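Local coordinates for YceI-like domain protein (Burkholderia cenocepacia BC7, PDB 5IXH) that holds octaprenyl diphosphate in a lipocalin-like beta barrel and, as a bacterial lipocalin, probably captures antibiotics outside the cell, at residues Q64-G67 and D72-T75. Sequence-based numbering, arbitrary orientation. Where two conformers were deposited one is given.
Sequences QVAG and DAKT. With OTP ((2E,6E,10E,14E,18E,22E,26E)-3,7,11,15,19,23,27,31-octamethyldotriaconta-2,6,10,14,18,22,26,30-octaenyl trihydrogen diphosphate), chain C.
The methyl of A73 lies against A66, its CB 3.7 Å from the A66 carbonyl O and 4.3 Å from the A66 CB, at one end of a lipocalin-like beta barrel of the YceI family. The pair illustrates how the C-terminal end of a helix can be tied by backbone bonds to the loop that follows it. Past helix 59-66 the chain turns back before strand 78-90. The A66 O accepts a nearly straight bond from A73 N (2.9 Å, 167° at the hydrogen), with the donor slightly tilted from the carbonyl plane. A water gives the same oxygen a second bond and accepts one from K74 N, so it bridges the two segments. The neighbouring pair bonds too: D72 N reaches G67 O from above the carbonyl plane, a more bent bond of 150°. Around A73, V51 adds a further apolar neighbour. The helix end also lines the prenyl tunnel: V65, whose backbone bonds to F71, turns both methyls toward OTP C33 in one of its two conformers, though how closely they approach is doubtful. Within the loop, the T75 OG1 hydroxyl donates to D72 OD1 at 2.8 Å, reaching it from above the carboxylate plane.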
ATOM      1  N   GLN A  64     -18.331   6.282  -1.691  1.00 19.32           N
ATOM      2  CA  GLN A  64     -18.465   5.226  -2.682  1.00 19.96           C
ATOM      3  C   GLN A  64     -17.372   4.175  -2.512  1.00 17.28           C
ATOM      4  O   GLN A  64     -17.659   2.987  -2.579  1.00 18.66           O
ATOM      5  CB  GLN A  64     -18.393   5.784  -4.112  1.00 22.36           C
ATOM      6  CG  GLN A  64     -18.259   4.715  -5.219  1.00 58.33           C
ATOM      7  CD  GLN A  64     -19.587   4.167  -5.661  1.00 61.71           C
ATOM      8  OE1 GLN A  64     -19.839   2.960  -5.633  1.00 76.30           O
ATOM      9  NE2 GLN A  64     -20.442   5.055  -6.087  1.00 31.50           N
ATOM     10  N   VAL A  65     -16.133   4.615  -2.358  1.00 16.06           N
ATOM     11  CA  VAL A  65     -15.018   3.681  -2.330  0.67 15.18           C
ATOM     12  C   VAL A  65     -15.033   2.857  -1.041  1.00 16.72           C
ATOM     13  O   VAL A  65     -14.504   1.747  -0.998  1.00 14.58           O
ATOM     14  CB  VAL A  65     -13.674   4.397  -2.599  0.67 17.10           C
ATOM     15  CG1 VAL A  65     -12.491   3.441  -2.462  0.67 16.65           C
ATOM     16  CG2 VAL A  65     -13.682   4.972  -4.012  0.67 24.02           C
ATOM     17  N   ALA A  66     -15.662   3.369   0.007  1.00 16.50           N
ATOM     18  CA  ALA A  66     -15.808   2.592   1.225  1.00 14.23           C
ATOM     19  C   ALA A  66     -16.884   1.505   1.094  1.00 14.22           C
ATOM     20  O   ALA A  66     -16.911   0.543   1.882  1.00 15.57           O
ATOM     21  CB  ALA A  66     -16.128   3.495   2.410  1.00 17.70           C
ATOM     22  N   GLY A  67     -17.767   1.627   0.119  1.00 15.18           N
ATOM     23  CA  GLY A  67     -18.926   0.768   0.003  1.00 15.15           C
ATOM     24  C   GLY A  67     -18.628  -0.624  -0.517  1.00 14.66           C
ATOM     25  O   GLY A  67     -17.518  -0.902  -0.943  1.00 14.42           O
ATOM     26  N   ASP A  72     -15.570  -2.327   0.617  1.00 13.45           N
ATOM     27  CA  ASP A  72     -16.440  -2.972   1.613  1.00 13.03           C
ATOM     28  C   ASP A  72     -15.816  -2.834   3.011  1.00 13.19           C
ATOM     29  O   ASP A  72     -15.587  -3.825   3.727  1.00 13.60           O
ATOM     30  CB  ASP A  72     -16.691  -4.429   1.250  1.00 14.49           C
ATOM     31  CG  ASP A  72     -17.856  -5.051   2.015  1.00 17.23           C
ATOM     32  OD1 ASP A  72     -18.500  -4.388   2.853  1.00 18.87           O
ATOM     33  OD2 ASP A  72     -18.121  -6.237   1.762  1.00 18.94           O
ATOM     34  N   ALA A  73     -15.560  -1.591   3.382  1.00 12.88           N
ATOM     35  CA  ALA A  73     -14.821  -1.289   4.594  1.00 12.29           C
ATOM     36  C   ALA A  73     -15.510  -1.771   5.878  1.00 12.28           C
ATOM     37  O   ALA A  73     -14.835  -2.076   6.849  1.00 13.08           O
ATOM     38  CB  ALA A  73     -14.575   0.209   4.685  1.00 16.10           C
ATOM     39  N   LYS A  74     -16.830  -1.841   5.914  1.00 13.15           N
ATOM     40  CA  LYS A  74     -17.497  -2.344   7.112  1.00 14.79           C
ATOM     41  C   LYS A  74     -17.220  -3.840   7.320  1.00 13.61           C
ATOM     42  O   LYS A  74     -17.164  -4.302   8.449  1.00 16.29           O
ATOM     43  CB  LYS A  74     -19.001  -2.075   7.065  1.00 20.82           C
ATOM     44  CG  LYS A  74     -19.352  -0.593   7.139  1.00 35.61           C
ATOM     45  CD  LYS A  74     -20.859  -0.371   7.059  1.00 57.04           C
ATOM     46  CE  LYS A  74     -21.219   1.105   7.191  1.00 54.74           C
ATOM     47  NZ  LYS A  74     -20.782   1.674   8.496  1.00 64.95           N
ATOM     48  N   THR A  75     -17.114  -4.591   6.237  1.00 12.30           N
ATOM     49  CA  THR A  75     -16.876  -6.046   6.299  1.00 12.69           C
ATOM     50  C   THR A  75     -15.396  -6.353   6.487  1.00 11.43           C
ATOM     51  O   THR A  75     -15.041  -7.275   7.227  1.00 12.60           O
ATOM     52  CB  THR A  75     -17.381  -6.699   5.024  1.00 13.52           C
ATOM     53  OG1 THR A  75     -18.769  -6.380   4.865  1.00 16.57           O
ATOM     54  CG2 THR A  75     -17.222  -8.190   5.074  1.00 14.78           C
TER
HETATM   55  O7  OTP C 201     -16.334  10.757 -15.048  1.00112.42           O
HETATM   56  P2  OTP C 201     -16.297   9.392 -14.392  1.00111.96           P
HETATM   57  O5  OTP C 201     -17.686   8.793 -14.384  1.00112.22           O
HETATM   58  O6  OTP C 201     -15.357   8.482 -15.153  1.00112.37           O
HETATM   59  O4  OTP C 201     -15.779   9.532 -12.899  1.00109.19           O
HETATM   60  P1  OTP C 201     -15.891   8.395 -11.794  1.00105.37           P
HETATM   61  O2  OTP C 201     -17.249   8.455 -11.132  1.00105.08           O
HETATM   62  O3  OTP C 201     -15.688   7.034 -12.424  1.00106.31           O
HETATM   63  O1  OTP C 201     -14.767   8.675 -10.708  1.00100.12           O
HETATM   64  C40 OTP C 201     -13.824   7.687 -10.329  1.00 94.82           C
HETATM   65  C39 OTP C 201     -13.204   8.262  -9.059  1.00 90.01           C
HETATM   66  C37 OTP C 201     -12.189   7.669  -8.365  1.00 85.28           C
HETATM   67  C38 OTP C 201     -11.722   8.419  -7.118  1.00 85.93           C
HETATM   68  C36 OTP C 201     -11.535   6.327  -8.767  1.00 80.01           C
HETATM   69  C35 OTP C 201     -11.464   5.427  -7.517  1.00 74.91           C
HETATM   70  C34 OTP C 201     -10.258   4.471  -7.557  1.00 70.80           C
HETATM   71  C32 OTP C 201      -9.833   3.882  -6.388  1.00 66.71           C
HETATM   72  C33 OTP C 201     -10.537   4.165  -5.055  1.00 67.80           C
HETATM   73  C31 OTP C 201      -8.633   2.919  -6.408  1.00 61.82           C
HETATM   74  C30 OTP C 201      -9.002   1.621  -5.660  1.00 57.51           C
HETATM   75  C29 OTP C 201      -7.872   1.403  -4.648  1.00 51.57           C
HETATM   76  C27 OTP C 201      -7.158   0.233  -4.576  1.00 50.35           C
HETATM   77  C28 OTP C 201      -7.400  -0.991  -5.461  1.00 50.08           C
HETATM   78  C26 OTP C 201      -6.046   0.199  -3.527  1.00 49.48           C
HETATM   79  C25 OTP C 201      -6.048  -1.125  -2.751  1.00 46.73           C
HETATM   80  C24 OTP C 201      -4.841  -0.869  -1.840  1.00 45.68           C
HETATM   81  C22 OTP C 201      -4.948  -0.853  -0.477  1.00 40.81           C
HETATM   82  C23 OTP C 201      -6.257  -1.120   0.273  1.00 42.07           C
HETATM   83  C21 OTP C 201      -3.662  -0.570   0.298  1.00 41.54           C
HETATM   84  C20 OTP C 201      -3.111  -1.945   0.675  1.00 40.99           C
HETATM   85  C19 OTP C 201      -1.619  -1.729   0.952  1.00 41.30           C
HETATM   86  C17 OTP C 201      -1.015  -2.226   2.087  1.00 40.85           C
HETATM   87  C18 OTP C 201      -1.823  -3.023   3.114  1.00 37.13           C
HETATM   88  C16 OTP C 201       0.485  -2.018   2.359  1.00 41.02           C
HETATM   89  C15 OTP C 201       1.153  -1.081   1.335  1.00 43.53           C
HETATM   90  C14 OTP C 201       2.675  -1.247   1.472  1.00 44.14           C
HETATM   91  C12 OTP C 201       3.322  -2.280   0.830  1.00 43.49           C
HETATM   92  C13 OTP C 201       2.598  -3.293  -0.064  1.00 44.29           C
HETATM   93  C11 OTP C 201       4.842  -2.451   0.968  1.00 44.97           C
HETATM   94  C10 OTP C 201       5.380  -1.858   2.276  1.00 44.86           C
HETATM   95  C9  OTP C 201       6.813  -2.404   2.377  1.00 46.35           C
HETATM   96  C7  OTP C 201       7.534  -2.313   3.539  1.00 46.40           C
HETATM   97  C8  OTP C 201       6.936  -1.658   4.786  1.00 44.76           C
HETATM   98  C6  OTP C 201       8.958  -2.901   3.540  1.00 45.96           C
HETATM   99  C5  OTP C 201       9.940  -1.936   4.208  1.00 46.77           C
HETATM  100  C4  OTP C 201      11.320  -2.329   3.649  1.00 46.65           C
HETATM  101  C2  OTP C 201      12.289  -2.999   4.359  1.00 44.69           C
HETATM  102  C3  OTP C 201      13.600  -3.304   3.634  1.00 45.56           C
HETATM  103  C1  OTP C 201      12.116  -3.439   5.815  1.00 44.53           C
HETATM  104  O   HOH W   1     -18.610  -0.545   3.867  1.00 28.30           O